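Local structure of obscurin (Homo sapiens, 4C4K) at residues A[36-41]-A[60-65]. The protein is a giant muscle protein of probable scaffolding and kinase signalling function, whose first immunoglobulin domain probably serves as a protein-binding module. Residues are numbered along the deposited sequence; the frame is centred on the assembly and turned at random.
With EDO (1,2-ethanediol), chain F; EDO (1,2-ethanediol), chain G.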
loop_
_atom_site.group_PDB
_atom_site.type_symbol
_atom_site.label_atom_id
_atom_site.label_comp_id
_atom_site.label_asym_id
_atom_site.label_seq_id
_atom_site.Cartn_x
_atom_site.Cartn_y
_atom_site.Cartn_z
ATOM N N VAL A 36 5.126 -12.216 -4.529
ATOM C CA VAL A 36 4.879 -10.789 -4.761
ATOM C C VAL A 36 4.373 -10.541 -6.173
ATOM O O VAL A 36 4.938 -11.054 -7.126
ATOM C CB VAL A 36 6.120 -9.923 -4.405
ATOM C CG1 VAL A 36 5.929 -8.448 -4.769
ATOM C CG2 VAL A 36 6.517 -10.096 -2.936
ATOM N N SER A 37 3.327 -9.738 -6.297
ATOM C CA SER A 37 2.753 -9.407 -7.596
ATOM C C SER A 37 2.319 -7.934 -7.616
ATOM O O SER A 37 2.114 -7.339 -6.562
ATOM C CB SER A 37 1.566 -10.327 -7.911
ATOM O OG SER A 37 0.546 -10.151 -6.947
ATOM N N TRP A 38 2.128 -7.387 -8.809
ATOM C CA TRP A 38 1.719 -6.007 -9.027
ATOM C C TRP A 38 0.378 -5.986 -9.743
ATOM O O TRP A 38 0.129 -6.812 -10.619
ATOM C CB TRP A 38 2.788 -5.255 -9.858
ATOM C CG TRP A 38 4.118 -5.135 -9.165
ATOM C CD1 TRP A 38 5.117 -6.062 -9.145
ATOM C CD2 TRP A 38 4.585 -4.024 -8.383
ATOM N NE1 TRP A 38 6.180 -5.596 -8.407
ATOM C CE2 TRP A 38 5.882 -4.348 -7.927
ATOM C CE3 TRP A 38 4.037 -2.775 -8.040
ATOM C CZ2 TRP A 38 6.650 -3.467 -7.153
ATOM C CZ3 TRP A 38 4.789 -1.909 -7.250
ATOM C CH2 TRP A 38 6.083 -2.250 -6.826
ATOM N N GLU A 39 -0.489 -5.050 -9.368
ATOM C CA GLU A 39 -1.800 -4.919 -9.993
ATOM C C GLU A 39 -2.047 -3.484 -10.390
ATOM O O GLU A 39 -1.656 -2.573 -9.674
ATOM C CB GLU A 39 -2.933 -5.396 -9.043
ATOM C CG GLU A 39 -2.924 -6.898 -8.814
ATOM C CD GLU A 39 -3.780 -7.433 -7.684
ATOM O OE1 GLU A 39 -4.719 -6.726 -7.248
ATOM O OE2 GLU A 39 -3.526 -8.582 -7.253
ATOM N N LYS A 40 -2.724 -3.298 -11.519
ATOM C CA LYS A 40 -3.176 -2.000 -12.015
ATOM C C LYS A 40 -4.557 -2.230 -12.601
ATOM O O LYS A 40 -4.740 -3.203 -13.329
ATOM C CB LYS A 40 -2.225 -1.403 -13.058
ATOM C CG LYS A 40 -2.601 0.049 -13.315
ATOM C CD LYS A 40 -1.769 0.684 -14.360
ATOM C CE LYS A 40 -2.411 1.944 -14.878
ATOM N NZ LYS A 40 -3.281 1.664 -16.047
ATOM N N ASP A 41 -5.537 -1.371 -12.248
ATOM C CA ASP A 41 -6.944 -1.490 -12.657
ATOM C C ASP A 41 -7.520 -2.864 -12.218
ATOM O O ASP A 41 -8.253 -3.510 -12.973
ATOM C CB ASP A 41 -7.130 -1.206 -14.171
ATOM C CG ASP A 41 -6.533 0.116 -14.627
ATOM O OD1 ASP A 41 -6.727 1.133 -13.918
ATOM O OD2 ASP A 41 -5.866 0.135 -15.696
ATOM N N TYR A 60 11.926 -6.060 -4.478
ATOM C CA TYR A 60 11.067 -6.438 -5.617
ATOM C C TYR A 60 10.853 -5.246 -6.527
ATOM O O TYR A 60 10.566 -4.148 -6.059
ATOM C CB TYR A 60 9.723 -6.983 -5.118
ATOM C CG TYR A 60 9.885 -8.211 -4.251
ATOM C CD1 TYR A 60 10.234 -8.097 -2.907
ATOM C CD2 TYR A 60 9.688 -9.485 -4.769
ATOM C CE1 TYR A 60 10.362 -9.222 -2.095
ATOM C CE2 TYR A 60 9.820 -10.621 -3.966
ATOM C CZ TYR A 60 10.178 -10.483 -2.634
ATOM O OH TYR A 60 10.313 -11.585 -1.828
ATOM N N ARG A 61 10.953 -5.482 -7.830
ATOM C CA ARG A 61 10.901 -4.426 -8.824
ATOM C C ARG A 61 9.931 -4.708 -9.975
ATOM O O ARG A 61 9.793 -5.843 -10.448
ATOM C CB ARG A 61 12.332 -4.221 -9.372
ATOM C CG ARG A 61 12.548 -3.032 -10.322
ATOM C CD ARG A 61 14.038 -2.788 -10.621
ATOM N NE ARG A 61 14.784 -2.657 -9.360
ATOM C CZ ARG A 61 14.793 -1.573 -8.588
ATOM N NH1 ARG A 61 14.196 -0.455 -8.990
ATOM N NH2 ARG A 61 15.449 -1.579 -7.436
ATOM N N LEU A 62 9.283 -3.628 -10.427
ATOM C CA LEU A 62 8.495 -3.520 -11.638
ATOM C C LEU A 62 9.079 -2.368 -12.452
ATOM O O LEU A 62 8.967 -1.215 -12.040
ATOM C CB LEU A 62 6.997 -3.280 -11.369
ATOM C CG LEU A 62 6.133 -2.999 -12.646
ATOM C CD1 LEU A 62 6.304 -4.126 -13.714
ATOM C CD2 LEU A 62 4.678 -2.802 -12.280
ATOM N N THR A 63 9.700 -2.675 -13.609
ATOM C CA THR A 63 10.230 -1.628 -14.483
ATOM C C THR A 63 9.311 -1.527 -15.681
ATOM O O THR A 63 8.953 -2.544 -16.253
ATOM C CB THR A 63 11.683 -1.931 -14.918
ATOM O OG1 THR A 63 12.496 -1.953 -13.749
ATOM C CG2 THR A 63 12.230 -0.890 -15.896
ATOM N N ILE A 64 8.941 -0.313 -16.065
ATOM C CA ILE A 64 8.067 -0.085 -17.232
ATOM C C ILE A 64 8.878 0.635 -18.272
ATOM O O ILE A 64 9.372 1.728 -17.997
ATOM C CB ILE A 64 6.758 0.684 -16.844
ATOM C CG1 ILE A 64 6.072 -0.025 -15.652
ATOM C CG2 ILE A 64 5.806 0.790 -18.053
ATOM C CD1 ILE A 64 4.933 0.787 -14.922
ATOM N N LEU A 65 8.996 0.040 -19.476
ATOM C CA LEU A 65 9.777 0.606 -20.545
ATOM C C LEU A 65 8.890 1.279 -21.564
ATOM O O LEU A 65 7.745 0.865 -21.756
ATOM C CB LEU A 65 10.620 -0.477 -21.221
ATOM C CG LEU A 65 11.610 -1.273 -20.324
ATOM C CD1 LEU A 65 12.409 -2.261 -21.181
ATOM C CD2 LEU A 65 12.614 -0.330 -19.625
HETATM C C1 EDO F . 8.948 -9.757 -8.724
HETATM O O1 EDO F . 8.482 -11.023 -8.300
HETATM C C2 EDO F . 7.903 -8.703 -8.317
HETATM O O2 EDO F . 8.387 -7.434 -8.707
HETATM C C1 EDO G . 15.594 -6.277 -8.325
HETATM O O1 EDO G . 15.645 -5.481 -9.487
HETATM C C2 EDO G . 15.413 -5.314 -7.168
HETATM O O2 EDO G . 16.466 -4.343 -7.200
#
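Two hydrogen bonds grip O2 of an ethanediol molecule (chain F), probably from the crystallisation liquor: it accepts from Trp38 NE1 at 2.9 Å, with an N-H...O angle of 153°, and donates to Arg61 O at 2.7 Å. The diol thus bridges an indole N-H and a main-chain carbonyl that lie 4.2 Å apart, NE1 to O, and supplies the polar link between strands 36-40 and 60-64. The rest of the contact is apolar. With CG anti to its carbonyl carbon (chi1 -64°), Trp38 reaches across to Leu62, whose CB lies over one face of the indole, 3.8 Å from the centroid of the five-membered ring and near its normal, a CH-pi contact. Leu62 CD2 continues along the base of the ring, 3.9 Å from Trp38 CB, as the two side chains run past each other in opposite directions. Next to this pair, Val36 lays CG2 on a face of the Tyr60 ring in a second CH-pi contact, 3.6 Å from the centroid, while its CB and CG1 lean on the CD2 side. A leucine in place of Trp38 would remove both the flat face under Leu62 CB and the N-H held by the diol, and would probably loosen the packing between the strands. The contact lies in the interior of the immunoglobulin I-set beta-sandwich, between its two sheets: the two strands belong to opposite sheets and cross at -37°, Trp38 also touching Leu24 and Leu53 of the facing sheet, while Val36 packs on Cys77 of adjacent strand 73-80 and both Val36 and Tyr60 meet Ile28 of strand 22-31.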